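Local structure of polyketide cyclase / dehydrase and lipid transport (3P51) at residues R16-I21 and I68-M73; S81-G86 and T119-Y124; S32-C37 and R52-E57; K3-I8 and E109-W114. The protein is of unknown function but, as a member of the polyketide cyclase and lipid transport family with a Bet v 1-like fold, probably binds a hydrophobic small molecule. All coordinates share one frame; numbering follows the deposited sequence.

Contact 1 of 4, residues R16-I21 and I68-M73; sequences RVWSRI and IERRIM
The indole NE1 of Trp18 is hydrogen-bonded to Glu67 OE1, just ahead of segment 68-73, while the six-membered ring of the same indole lies against the backbone of Arg70. The CA of Arg70 sits over that ring in a CH-pi contact, 3.6 Å from its centroid and 12° off the normal. CG of Trp18 is anti to the backbone N (chi1 -176°), and the indole beyond it extends from helix 14-21 to the turn. Its CZ3 comes to 3.5 Å from Arg70 C. The Arg70 chain runs extended back over the indole, bringing CD to 4.0 Å from Trp18 CG. Arg70 and Arg71 form a G1 beta bulge opposite Ser66, where strands 58-66 and 71-78 join in a hairpin, and the positive phi of Arg70 (58°) belongs to this motif. An alanine in place of Trp18 would probably leave Glu67 without its N-H partner and open a gap beneath Arg70. Farther along, Ile72 CG1 lies 4.0 Å from Trp18 CH2, and Ile72 CD1 packs against the carbonyl O of Ile21 at 3.5 Å.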
loop_
_atom_site.group_PDB
_atom_site.type_symbol
_atom_site.label_atom_id
_atom_site.label_comp_id
_atom_site.label_asym_id
_atom_site.label_seq_id
_atom_site.Cartn_x
_atom_site.Cartn_y
_atom_site.Cartn_z
ATOM N N ARG A 16 -12.070 -19.826 5.005
ATOM C CA ARG A 16 -12.317 -20.985 4.155
ATOM C C ARG A 16 -11.847 -20.744 2.723
ATOM O O ARG A 16 -11.222 -21.615 2.094
ATOM C CB ARG A 16 -13.805 -21.322 4.171
ATOM C CG ARG A 16 -14.161 -22.648 3.543
ATOM C CD ARG A 16 -15.299 -23.289 4.314
ATOM N NE ARG A 16 -15.842 -24.450 3.619
ATOM C CZ ARG A 16 -16.913 -24.412 2.833
ATOM N NH1 ARG A 16 -17.558 -23.268 2.637
ATOM N NH2 ARG A 16 -17.341 -25.520 2.241
ATOM N N VAL A 17 -12.157 -19.568 2.191
ATOM C CA VAL A 17 -11.719 -19.251 0.838
ATOM C C VAL A 17 -10.199 -19.234 0.776
ATOM O O VAL A 17 -9.606 -19.803 -0.133
ATOM C CB VAL A 17 -12.267 -17.906 0.341
ATOM C CG1 VAL A 17 -11.826 -17.685 -1.086
ATOM C CG2 VAL A 17 -13.797 -17.885 0.423
ATOM N N TRP A 18 -9.565 -18.586 1.749
ATOM C CA TRP A 18 -8.103 -18.539 1.774
ATOM C C TRP A 18 -7.526 -19.951 1.847
ATOM O O TRP A 18 -6.605 -20.293 1.113
ATOM C CB TRP A 18 -7.602 -17.681 2.949
ATOM C CG TRP A 18 -6.089 -17.499 2.989
ATOM C CD1 TRP A 18 -5.248 -17.845 4.016
ATOM C CD2 TRP A 18 -5.251 -16.947 1.959
ATOM N NE1 TRP A 18 -3.948 -17.534 3.689
ATOM C CE2 TRP A 18 -3.920 -16.977 2.441
ATOM C CE3 TRP A 18 -5.495 -16.416 0.687
ATOM C CZ2 TRP A 18 -2.832 -16.503 1.689
ATOM C CZ3 TRP A 18 -4.404 -15.947 -0.074
ATOM C CH2 TRP A 18 -3.096 -15.998 0.437
ATOM N N SER A 19 -8.074 -20.780 2.732
ATOM C CA SER A 19 -7.557 -22.132 2.893
ATOM C C SER A 19 -7.529 -22.868 1.556
ATOM O O SER A 19 -6.657 -23.702 1.298
ATOM C CB SER A 19 -8.380 -22.911 3.923
ATOM O OG SER A 19 -8.046 -24.283 3.866
ATOM N N ARG A 20 -8.492 -22.547 0.704
ATOM C CA ARG A 20 -8.628 -23.209 -0.584
ATOM C C ARG A 20 -7.628 -22.704 -1.646
ATOM O O ARG A 20 -7.116 -23.497 -2.434
ATOM C CB ARG A 20 -10.066 -23.045 -1.091
ATOM C CG ARG A 20 -10.368 -23.771 -2.409
ATOM C CD ARG A 20 -10.424 -25.282 -2.211
ATOM N NE ARG A 20 -11.017 -25.964 -3.365
ATOM C CZ ARG A 20 -10.357 -26.758 -4.204
ATOM N NH1 ARG A 20 -9.062 -26.988 -4.024
ATOM N NH2 ARG A 20 -10.999 -27.334 -5.219
ATOM N N ILE A 21 -7.349 -21.398 -1.668
ATOM C CA ILE A 21 -6.545 -20.812 -2.751
ATOM C C ILE A 21 -5.110 -20.460 -2.365
ATOM O O ILE A 21 -4.342 -20.018 -3.203
ATOM C CB ILE A 21 -7.186 -19.522 -3.285
ATOM C CG1 ILE A 21 -7.188 -18.438 -2.203
ATOM C CG2 ILE A 21 -8.600 -19.795 -3.783
ATOM C CD1 ILE A 21 -7.211 -17.031 -2.749
ATOM N N ILE A 68 -0.730 -12.510 6.066
ATOM C CA ILE A 68 -1.486 -11.540 6.849
ATOM C C ILE A 68 -2.493 -10.780 5.988
ATOM O O ILE A 68 -3.610 -10.537 6.424
ATOM C CB ILE A 68 -0.572 -10.573 7.628
ATOM C CG1 ILE A 68 -1.404 -9.615 8.491
ATOM C CG2 ILE A 68 0.347 -9.813 6.693
ATOM C CD1 ILE A 68 -0.565 -8.590 9.251
ATOM N N GLU A 69 -2.117 -10.432 4.755
ATOM C CA GLU A 69 -3.047 -9.717 3.876
ATOM C C GLU A 69 -3.795 -10.668 2.944
ATOM O O GLU A 69 -4.671 -10.241 2.199
ATOM C CB GLU A 69 -2.323 -8.663 3.028
ATOM C CG GLU A 69 -1.425 -7.702 3.805
ATOM C CD GLU A 69 -2.198 -6.759 4.699
ATOM O OE1 GLU A 69 -3.425 -6.632 4.499
ATOM O OE2 GLU A 69 -1.578 -6.151 5.608
ATOM N N ARG A 70 -3.439 -11.951 2.969
ATOM C CA ARG A 70 -4.077 -12.929 2.087
ATOM C C ARG A 70 -3.919 -12.522 0.636
ATOM O O ARG A 70 -4.907 -12.324 -0.075
ATOM C CB ARG A 70 -5.567 -13.071 2.410
ATOM C CG ARG A 70 -5.863 -13.467 3.860
ATOM C CD ARG A 70 -7.319 -13.880 4.019
ATOM N NE ARG A 70 -7.617 -14.361 5.368
ATOM C CZ ARG A 70 -8.068 -13.587 6.352
ATOM N NH1 ARG A 70 -8.278 -12.289 6.138
ATOM N NH2 ARG A 70 -8.302 -14.107 7.552
ATOM N N ARG A 71 -2.670 -12.409 0.195
ATOM C CA ARG A 71 -2.364 -11.989 -1.165
ATOM C C ARG A 71 -1.281 -12.860 -1.787
ATOM O O ARG A 71 -0.321 -13.232 -1.118
ATOM C CB ARG A 71 -1.874 -10.543 -1.182
ATOM C CG ARG A 71 -1.609 -10.035 -2.591
ATOM C CD ARG A 71 -0.914 -8.688 -2.586
ATOM N NE ARG A 71 -1.570 -7.720 -1.712
ATOM C CZ ARG A 71 -2.609 -6.976 -2.068
ATOM N NH1 ARG A 71 -3.127 -7.094 -3.273
ATOM N NH2 ARG A 71 -3.131 -6.112 -1.219
ATOM N N ILE A 72 -1.439 -13.159 -3.073
ATOM C CA ILE A 72 -0.445 -13.887 -3.844
ATOM C C ILE A 72 -0.104 -13.038 -5.072
ATOM O O ILE A 72 -1.003 -12.633 -5.798
ATOM C CB ILE A 72 -1.024 -15.221 -4.343
ATOM C CG1 ILE A 72 -1.357 -16.146 -3.175
ATOM C CG2 ILE A 72 -0.063 -15.893 -5.320
ATOM C CD1 ILE A 72 -1.952 -17.475 -3.618
HETATM N N MSE A 73 1.176 -12.758 -5.307
HETATM C CA MSE A 73 1.557 -12.003 -6.498
HETATM C C MSE A 73 2.572 -12.788 -7.294
HETATM O O MSE A 73 3.460 -13.407 -6.728
HETATM C CB MSE A 73 2.166 -10.650 -6.150
HETATM C CG MSE A 73 1.253 -9.703 -5.398
HETATM SE SE MSE A 73 2.143 -7.972 -5.088
HETATM C CE MSE A 73 3.027 -7.845 -6.810
#

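Contact 2 of 4, residues S81-G86 and T119-Y124; sequences SPVSSG and TEAVEY
Pro82 CD lies over one face of the Tyr124 ring, 3.6 Å above the plane and offset toward the rim. This is a CH-pi contact, with CD 3.8 Å from the ring centroid and 17° off its normal. Val83 approaches the same phenol obliquely, its CG2 lying 4.1 Å from Tyr124 CE2, and the two side chains cross at about a right angle. CG of Tyr124 is anti to the backbone N (chi1 177°), and the ring beyond it faces the loop. The peptide bond before Pro82 is cis; Val83, which follows, also faces the helix. On the far side of the proline, CB meets the carboxylate of Glu120, 3.8 Å from OE1, through an extended glutamate chain. Ala121, next in sequence after Glu120, brings CB to 3.7 Å from Val83 CG1 and 3.8 Å from Pro82 O. An alanine in place of Tyr124 would probably uncover one side of Pro82 and leave Val83 CG2 without its aromatic neighbour. The loop between strands 71-78 and 88-100 thus closes on the first turns of helix 120-139, where Ala121 also packs on Trp114 of strand 105-116, and Val83 and Tyr124 both touch Phe58 of strand 58-66.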
loop_
_atom_site.group_PDB
_atom_site.type_symbol
_atom_site.label_atom_id
_atom_site.label_comp_id
_atom_site.label_asym_id
_atom_site.label_seq_id
_atom_site.Cartn_x
_atom_site.Cartn_y
_atom_site.Cartn_z
ATOM N N SER A 81 0.186 -16.836 -26.961
ATOM C CA SER A 81 -0.278 -15.595 -27.574
ATOM C C SER A 81 -1.740 -15.416 -27.148
ATOM O O SER A 81 -2.486 -16.395 -27.083
ATOM C CB SER A 81 -0.119 -15.663 -29.102
ATOM O OG SER A 81 -0.236 -14.374 -29.708
ATOM N N PRO A 82 -2.154 -14.174 -26.834
ATOM C CA PRO A 82 -1.415 -12.919 -26.991
ATOM C C PRO A 82 -0.643 -12.469 -25.740
ATOM O O PRO A 82 -0.310 -11.284 -25.637
ATOM C CB PRO A 82 -2.541 -11.927 -27.256
ATOM C CG PRO A 82 -3.625 -12.408 -26.327
ATOM C CD PRO A 82 -3.517 -13.926 -26.324
ATOM N N VAL A 83 -0.365 -13.375 -24.803
ATOM C CA VAL A 83 0.469 -13.023 -23.653
ATOM C C VAL A 83 1.826 -13.736 -23.641
ATOM O O VAL A 83 2.365 -14.025 -22.575
ATOM C CB VAL A 83 -0.249 -13.267 -22.303
ATOM C CG1 VAL A 83 -1.364 -12.237 -22.084
ATOM C CG2 VAL A 83 -0.789 -14.684 -22.241
ATOM N N SER A 84 2.383 -14.010 -24.819
ATOM C CA SER A 84 3.707 -14.612 -24.905
ATOM C C SER A 84 4.767 -13.567 -24.568
ATOM O O SER A 84 4.499 -12.362 -24.614
ATOM C CB SER A 84 3.961 -15.162 -26.312
ATOM O OG SER A 84 4.273 -14.112 -27.215
ATOM N N SER A 85 5.976 -14.024 -24.261
ATOM C CA SER A 85 7.040 -13.112 -23.856
ATOM C C SER A 85 7.553 -12.285 -25.025
ATOM O O SER A 85 8.303 -11.327 -24.829
ATOM C CB SER A 85 8.189 -13.853 -23.157
ATOM O OG SER A 85 8.620 -14.972 -23.899
ATOM N N GLY A 86 7.134 -12.652 -26.234
ATOM C CA GLY A 86 7.492 -11.903 -27.423
ATOM C C GLY A 86 6.580 -10.708 -27.619
ATOM O O GLY A 86 6.934 -9.761 -28.309
ATOM N N THR A 119 -2.970 -3.368 -26.843
ATOM C CA THR A 119 -3.908 -3.752 -25.797
ATOM C C THR A 119 -4.566 -5.085 -26.123
ATOM O O THR A 119 -5.554 -5.463 -25.507
ATOM C CB THR A 119 -5.010 -2.688 -25.607
ATOM O OG1 THR A 119 -5.796 -2.590 -26.805
ATOM C CG2 THR A 119 -4.389 -1.331 -25.298
ATOM N N GLU A 120 -4.011 -5.793 -27.098
ATOM C CA GLU A 120 -4.600 -7.035 -27.586
ATOM C C GLU A 120 -4.857 -8.035 -26.459
ATOM O O GLU A 120 -5.820 -8.799 -26.500
ATOM C CB GLU A 120 -3.694 -7.659 -28.654
ATOM C CG GLU A 120 -4.240 -8.947 -29.259
ATOM C CD GLU A 120 -3.276 -9.590 -30.251
ATOM O OE1 GLU A 120 -3.569 -10.710 -30.729
ATOM O OE2 GLU A 120 -2.225 -8.976 -30.548
ATOM N N ALA A 121 -4.004 -8.026 -25.443
ATOM C CA ALA A 121 -4.144 -8.990 -24.357
ATOM C C ALA A 121 -5.230 -8.648 -23.343
ATOM O O ALA A 121 -5.501 -9.448 -22.445
ATOM C CB ALA A 121 -2.814 -9.186 -23.645
ATOM N N VAL A 122 -5.832 -7.464 -23.454
ATOM C CA VAL A 122 -6.769 -7.010 -22.420
ATOM C C VAL A 122 -8.021 -7.876 -22.400
ATOM O O VAL A 122 -8.393 -8.419 -21.366
ATOM C CB VAL A 122 -7.163 -5.517 -22.584
ATOM C CG1 VAL A 122 -8.441 -5.199 -21.805
ATOM C CG2 VAL A 122 -6.024 -4.606 -22.139
ATOM N N GLU A 123 -8.670 -8.015 -23.546
ATOM C CA GLU A 123 -9.858 -8.854 -23.604
ATOM C C GLU A 123 -9.511 -10.275 -23.163
ATOM O O GLU A 123 -10.258 -10.899 -22.407
ATOM C CB GLU A 123 -10.460 -8.877 -25.014
ATOM C CG GLU A 123 -11.552 -9.939 -25.164
ATOM C CD GLU A 123 -12.364 -9.807 -26.445
ATOM O OE1 GLU A 123 -11.760 -9.608 -27.522
ATOM O OE2 GLU A 123 -13.611 -9.908 -26.368
ATOM N N TYR A 124 -8.373 -10.779 -23.634
ATOM C CA TYR A 124 -7.977 -12.160 -23.352
ATOM C C TYR A 124 -7.811 -12.440 -21.848
ATOM O O TYR A 124 -8.299 -13.455 -21.338
ATOM C CB TYR A 124 -6.714 -12.544 -24.147
ATOM C CG TYR A 124 -6.205 -13.944 -23.855
ATOM C CD1 TYR A 124 -6.615 -15.031 -24.621
ATOM C CD2 TYR A 124 -5.315 -14.179 -22.810
ATOM C CE1 TYR A 124 -6.154 -16.314 -24.351
ATOM C CE2 TYR A 124 -4.849 -15.453 -22.535
ATOM C CZ TYR A 124 -5.272 -16.516 -23.307
ATOM O OH TYR A 124 -4.808 -17.781 -23.030
#

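Contact 3 of 4, residues S32-C37 and R52-E57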
loop_
_atom_site.group_PDB
_atom_site.type_symbol
_atom_site.label_atom_id
_atom_site.label_comp_id
_atom_site.label_asym_id
_atom_site.label_seq_id
_atom_site.Cartn_x
_atom_site.Cartn_y
_atom_site.Cartn_z
ATOM N N SER A 32 -12.002 -25.382 -14.752
ATOM C CA SER A 32 -12.500 -25.040 -16.084
ATOM C C SER A 32 -11.357 -24.689 -17.018
ATOM O O SER A 32 -11.222 -25.264 -18.093
ATOM C CB SER A 32 -13.496 -23.880 -16.034
ATOM O OG SER A 32 -14.677 -24.239 -15.336
ATOM N N LEU A 33 -10.524 -23.743 -16.605
ATOM C CA LEU A 33 -9.440 -23.297 -17.462
ATOM C C LEU A 33 -8.120 -24.004 -17.153
ATOM O O LEU A 33 -7.353 -24.318 -18.058
ATOM C CB LEU A 33 -9.285 -21.784 -17.351
ATOM C CG LEU A 33 -8.375 -21.081 -18.352
ATOM C CD1 LEU A 33 -8.861 -19.664 -18.580
ATOM C CD2 LEU A 33 -6.945 -21.079 -17.858
ATOM N N ILE A 34 -7.854 -24.260 -15.876
ATOM C CA ILE A 34 -6.590 -24.882 -15.483
ATOM C C ILE A 34 -6.682 -26.410 -15.484
ATOM O O ILE A 34 -7.315 -27.000 -14.614
ATOM C CB ILE A 34 -6.126 -24.412 -14.087
ATOM C CG1 ILE A 34 -6.096 -22.883 -14.017
ATOM C CG2 ILE A 34 -4.758 -24.996 -13.773
ATOM C CD1 ILE A 34 -5.333 -22.239 -15.173
ATOM N N LYS A 35 -6.023 -27.042 -16.450
ATOM C CA LYS A 35 -6.070 -28.493 -16.604
ATOM C C LYS A 35 -4.898 -29.191 -15.917
ATOM O O LYS A 35 -4.999 -30.350 -15.517
ATOM C CB LYS A 35 -6.096 -28.863 -18.091
ATOM C CG LYS A 35 -7.242 -28.234 -18.857
ATOM C CD LYS A 35 -8.577 -28.533 -18.197
ATOM C CE LYS A 35 -9.734 -28.027 -19.044
ATOM N NZ LYS A 35 -11.019 -28.120 -18.289
ATOM N N SER A 36 -3.781 -28.489 -15.796
ATOM C CA SER A 36 -2.619 -29.040 -15.117
ATOM C C SER A 36 -1.808 -27.929 -14.477
ATOM O O SER A 36 -1.697 -26.835 -15.023
ATOM C CB SER A 36 -1.743 -29.816 -16.103
ATOM O OG SER A 36 -1.216 -28.951 -17.091
ATOM N N CYS A 37 -1.235 -28.216 -13.317
ATOM C CA CYS A 37 -0.419 -27.243 -12.612
ATOM C C CYS A 37 0.809 -27.955 -12.077
ATOM O O CYS A 37 0.718 -28.690 -11.096
ATOM C CB CYS A 37 -1.219 -26.602 -11.478
ATOM S SG CYS A 37 -0.324 -25.388 -10.457
ATOM N N ARG A 52 5.654 -22.305 -11.412
ATOM C CA ARG A 52 4.704 -23.311 -11.834
ATOM C C ARG A 52 4.496 -23.194 -13.318
ATOM O O ARG A 52 4.652 -22.115 -13.885
ATOM C CB ARG A 52 3.369 -23.141 -11.103
ATOM C CG ARG A 52 2.703 -21.793 -11.316
ATOM C CD ARG A 52 1.471 -21.606 -10.417
ATOM N NE ARG A 52 0.744 -20.382 -10.763
ATOM C CZ ARG A 52 -0.262 -19.877 -10.057
ATOM N NH1 ARG A 52 -0.672 -20.481 -8.952
ATOM N NH2 ARG A 52 -0.856 -18.760 -10.457
ATOM N N LEU A 53 4.143 -24.317 -13.933
ATOM C CA LEU A 53 3.717 -24.349 -15.318
ATOM C C LEU A 53 2.261 -24.827 -15.387
ATOM O O LEU A 53 1.941 -25.912 -14.908
ATOM C CB LEU A 53 4.619 -25.299 -16.114
ATOM C CG LEU A 53 4.331 -25.336 -17.613
ATOM C CD1 LEU A 53 4.875 -24.066 -18.265
ATOM C CD2 LEU A 53 4.961 -26.566 -18.242
ATOM N N LEU A 54 1.383 -24.014 -15.971
ATOM C CA LEU A 54 -0.029 -24.366 -16.097
ATOM C C LEU A 54 -0.402 -24.682 -17.547
ATOM O O LEU A 54 -0.012 -23.964 -18.468
ATOM C CB LEU A 54 -0.909 -23.218 -15.613
ATOM C CG LEU A 54 -0.430 -22.467 -14.368
ATOM C CD1 LEU A 54 -1.239 -21.189 -14.189
ATOM C CD2 LEU A 54 -0.525 -23.346 -13.134
ATOM N N ASN A 55 -1.185 -25.739 -17.737
ATOM C CA ASN A 55 -1.646 -26.133 -19.065
ATOM C C ASN A 55 -0.487 -26.302 -20.033
ATOM O O ASN A 55 -0.670 -26.230 -21.250
ATOM C CB ASN A 55 -2.643 -25.115 -19.638
ATOM C CG ASN A 55 -3.935 -25.034 -18.835
ATOM O OD1 ASN A 55 -4.192 -25.868 -17.970
ATOM N ND2 ASN A 55 -4.765 -24.041 -19.142
ATOM N N GLY A 56 0.707 -26.518 -19.494
ATOM C CA GLY A 56 1.892 -26.710 -20.317
ATOM C C GLY A 56 2.347 -25.459 -21.052
ATOM O O GLY A 56 3.145 -25.552 -21.982
ATOM N N GLU A 57 1.857 -24.285 -20.656
ATOM C CA GLU A 57 2.191 -23.092 -21.435
ATOM C C GLU A 57 2.320 -21.784 -20.655
ATOM O O GLU A 57 2.978 -20.858 -21.120
ATOM C CB GLU A 57 1.218 -22.931 -22.608
ATOM C CG GLU A 57 -0.229 -22.784 -22.190
ATOM C CD GLU A 57 -1.178 -22.770 -23.385
ATOM O OE1 GLU A 57 -0.744 -23.154 -24.487
ATOM O OE2 GLU A 57 -2.353 -22.378 -23.222
HETATM O O HOH W 1 1.255 -27.837 -16.882
#
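Asn55 grips the loop before strand 37-40 with both ends of its side-chain amide. Its ND2 donates to Leu33 O at 2.8 Å, with the acceptor close to the amide plane, and its OD1 accepts from Lys35 N at 2.7 Å along a bond lying in the carbonyl plane. A second, weak bond reaches OD1 from Ser36 N, so two successive backbone N-H groups converge on one oxygen. These bonds would fix the rotation of the amide and tell its oxygen from its nitrogen. Asn55 N in turn donates to Ser36 O at 3.0 Å, tying down the backbone as well. Asn55 and Gly56, both at positive phi, are the central residues of a type I' turn closed by Glu57 N and Leu54 O (2.9 Å), and this turn links strand 51-54 to strand 58-66. At the strand end, Cys37 and Leu54 make an antiparallel non-hydrogen-bonded pair. Cys37 SG, anti to its backbone N (chi1 178°), packs closely on Leu54 CD2 at 3.4 Å, and Leu54 CD1 lies 4.3 Å from Ile34 CD1. Phe27 touches both Ile34 and Leu54, extending this apolar group. A water hydrogen-bonded to Ser36 OG (2.7 Å) donates to Leu53 O and accepts from Gly56 N, bridging the loop and the turn.

Contact 4 of 4, residues K3-I8 and E109-W114; sequences KVYNSI and EWSGSW
In segment 109-114, Glu109 comes first, and its OE1 accepts from Tyr5 OH at 2.7 Å on its anti side. The oxygen lies in the plane of the phenol at its edge, and the carboxylate stands 86° from the ring. Trp110 follows as the hydrogen-bonded partner of Asn6, with Trp110 N to Asn6 O at 2.8 Å and Asn6 N to Trp110 O at 3.0 Å. Ser111 brings OG to the edge of the same phenol, 3.5 Å from Tyr5 CD1. Gly112 pairs with Val4, its O taking Val4 N at 2.9 Å, and a side chain here would press on Val4 CG2. Ser113 packs CB against Lys3 CB at 3.9 Å, and Trp114 meets Val4 CG1 with CH2 at its ring edge. Val4, Asn6 and Trp110 lie on the face toward helix 120-139, and Tyr5 and Glu109 on the other. Tyr5 packs on Pro99 and Glu109 on Leu98 of the fourth subunit, so the bonded hydroxyl-carboxylate pair lies at a subunit interface.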
loop_
_atom_site.group_PDB
_atom_site.type_symbol
_atom_site.label_atom_id
_atom_site.label_comp_id
_atom_site.label_asym_id
_atom_site.label_seq_id
_atom_site.Cartn_x
_atom_site.Cartn_y
_atom_site.Cartn_z
ATOM N N LYS A 3 -3.741 -3.028 -18.244
ATOM C CA LYS A 3 -4.099 -3.736 -17.030
ATOM C C LYS A 3 -5.546 -4.203 -17.046
ATOM O O LYS A 3 -6.369 -3.709 -17.819
ATOM C CB LYS A 3 -3.826 -2.866 -15.812
ATOM C CG LYS A 3 -4.529 -1.529 -15.807
ATOM C CD LYS A 3 -4.010 -0.673 -14.652
ATOM C CE LYS A 3 -2.483 -0.628 -14.657
ATOM N NZ LYS A 3 -1.915 0.120 -13.495
ATOM N N VAL A 4 -5.845 -5.180 -16.200
ATOM C CA VAL A 4 -7.208 -5.656 -16.033
ATOM C C VAL A 4 -7.516 -5.757 -14.550
ATOM O O VAL A 4 -6.610 -5.877 -13.724
ATOM C CB VAL A 4 -7.409 -7.025 -16.684
ATOM C CG1 VAL A 4 -7.325 -6.898 -18.208
ATOM C CG2 VAL A 4 -6.377 -8.026 -16.147
ATOM N N TYR A 5 -8.795 -5.695 -14.207
ATOM C CA TYR A 5 -9.197 -5.832 -12.814
ATOM C C TYR A 5 -10.538 -6.516 -12.771
ATOM O O TYR A 5 -11.493 -6.040 -13.380
ATOM C CB TYR A 5 -9.303 -4.465 -12.137
ATOM C CG TYR A 5 -9.797 -4.560 -10.699
ATOM C CD1 TYR A 5 -8.900 -4.755 -9.649
ATOM C CD2 TYR A 5 -11.151 -4.466 -10.399
ATOM C CE1 TYR A 5 -9.339 -4.843 -8.327
ATOM C CE2 TYR A 5 -11.606 -4.553 -9.088
ATOM C CZ TYR A 5 -10.693 -4.743 -8.054
ATOM O OH TYR A 5 -11.128 -4.842 -6.746
ATOM N N ASN A 6 -10.608 -7.641 -12.072
ATOM C CA ASN A 6 -11.871 -8.354 -11.925
ATOM C C ASN A 6 -12.094 -8.803 -10.492
ATOM O O ASN A 6 -11.146 -9.178 -9.795
ATOM C CB ASN A 6 -11.907 -9.557 -12.849
ATOM C CG ASN A 6 -11.885 -9.160 -14.310
ATOM O OD1 ASN A 6 -12.931 -8.892 -14.908
ATOM N ND2 ASN A 6 -10.692 -9.108 -14.889
ATOM N N SER A 7 -13.349 -8.781 -10.061
ATOM C CA SER A 7 -13.667 -9.108 -8.682
ATOM C C SER A 7 -15.052 -9.726 -8.555
ATOM O O SER A 7 -15.916 -9.540 -9.416
ATOM C CB SER A 7 -13.544 -7.857 -7.809
ATOM O OG SER A 7 -14.441 -6.843 -8.233
ATOM N N ILE A 8 -15.241 -10.488 -7.485
ATOM C CA ILE A 8 -16.509 -11.146 -7.190
ATOM C C ILE A 8 -16.681 -11.252 -5.678
ATOM O O ILE A 8 -15.708 -11.136 -4.924
ATOM C CB ILE A 8 -16.534 -12.584 -7.712
ATOM C CG1 ILE A 8 -15.386 -13.373 -7.082
ATOM C CG2 ILE A 8 -16.454 -12.616 -9.233
ATOM C CD1 ILE A 8 -15.430 -14.847 -7.376
ATOM N N GLU A 109 -10.443 -10.119 -5.315
ATOM C CA GLU A 109 -10.021 -9.289 -6.440
ATOM C C GLU A 109 -8.782 -9.865 -7.113
ATOM O O GLU A 109 -7.910 -10.433 -6.463
ATOM C CB GLU A 109 -9.765 -7.843 -5.997
ATOM C CG GLU A 109 -8.738 -7.719 -4.898
ATOM C CD GLU A 109 -8.521 -6.284 -4.447
ATOM O OE1 GLU A 109 -9.033 -5.364 -5.114
ATOM O OE2 GLU A 109 -7.837 -6.080 -3.417
ATOM N N TRP A 110 -8.723 -9.726 -8.431
ATOM C CA TRP A 110 -7.584 -10.199 -9.202
ATOM C C TRP A 110 -7.192 -9.103 -10.180
ATOM O O TRP A 110 -8.000 -8.701 -11.019
ATOM C CB TRP A 110 -7.951 -11.479 -9.948
ATOM C CG TRP A 110 -6.807 -12.430 -10.142
ATOM C CD1 TRP A 110 -5.495 -12.112 -10.364
ATOM C CD2 TRP A 110 -6.875 -13.861 -10.120
ATOM N NE1 TRP A 110 -4.747 -13.260 -10.496
ATOM C CE2 TRP A 110 -5.571 -14.346 -10.347
ATOM C CE3 TRP A 110 -7.917 -14.779 -9.941
ATOM C CZ2 TRP A 110 -5.276 -15.712 -10.393
ATOM C CZ3 TRP A 110 -7.624 -16.135 -9.979
ATOM C CH2 TRP A 110 -6.313 -16.586 -10.212
ATOM N N SER A 111 -5.963 -8.614 -10.050
ATOM C CA SER A 111 -5.425 -7.582 -10.928
ATOM C C SER A 111 -4.311 -8.147 -11.803
ATOM O O SER A 111 -3.572 -9.048 -11.399
ATOM C CB SER A 111 -4.838 -6.422 -10.111
ATOM O OG SER A 111 -5.675 -6.049 -9.029
ATOM N N GLY A 112 -4.178 -7.586 -12.999
ATOM C CA GLY A 112 -3.097 -7.950 -13.888
ATOM C C GLY A 112 -2.590 -6.690 -14.534
ATOM O O GLY A 112 -3.368 -5.799 -14.874
ATOM N N SER A 113 -1.283 -6.586 -14.694
ATOM C CA SER A 113 -0.735 -5.455 -15.417
ATOM C C SER A 113 0.524 -5.868 -16.139
ATOM O O SER A 113 1.252 -6.760 -15.687
ATOM C CB SER A 113 -0.482 -4.275 -14.469
ATOM O OG SER A 113 0.480 -4.619 -13.483
ATOM N N TRP A 114 0.772 -5.223 -17.274
ATOM C CA TRP A 114 1.913 -5.561 -18.100
ATOM C C TRP A 114 2.253 -4.411 -19.023
ATOM O O TRP A 114 1.516 -3.429 -19.092
ATOM C CB TRP A 114 1.631 -6.833 -18.905
ATOM C CG TRP A 114 0.488 -6.732 -19.865
ATOM C CD1 TRP A 114 0.563 -6.473 -21.197
ATOM C CD2 TRP A 114 -0.905 -6.913 -19.567
ATOM N NE1 TRP A 114 -0.696 -6.477 -21.756
ATOM C CE2 TRP A 114 -1.612 -6.746 -20.774
ATOM C CE3 TRP A 114 -1.614 -7.209 -18.405
ATOM C CZ2 TRP A 114 -3.000 -6.858 -20.846
ATOM C CZ3 TRP A 114 -2.998 -7.313 -18.474
ATOM C CH2 TRP A 114 -3.673 -7.143 -19.688
#

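In the fold
Contacts 1, 3 and 4 reach one antiparallel sheet, which with helix 120-139 makes the helix-grip arrangement of Bet v 1-like proteins; contact 2 joins a loop to that helix. Along the chain, contact 4 joins the first strand to the seventh; contact 1 lies within that span and contact 3 within contact 1, while contact 2 comes after both and crosses contact 4. Contacts 3 and 4 lie at opposite edges of the sheet. Contacts 2 and 4 touch, Ala121 CB lying 3.6 Å from Trp114 CZ2, whereas the centres of contacts 1 and 2 are about 27 Å apart. The short helix is thus joined to the sheet, and relatives of this fold bind ligands between sheet and long helix.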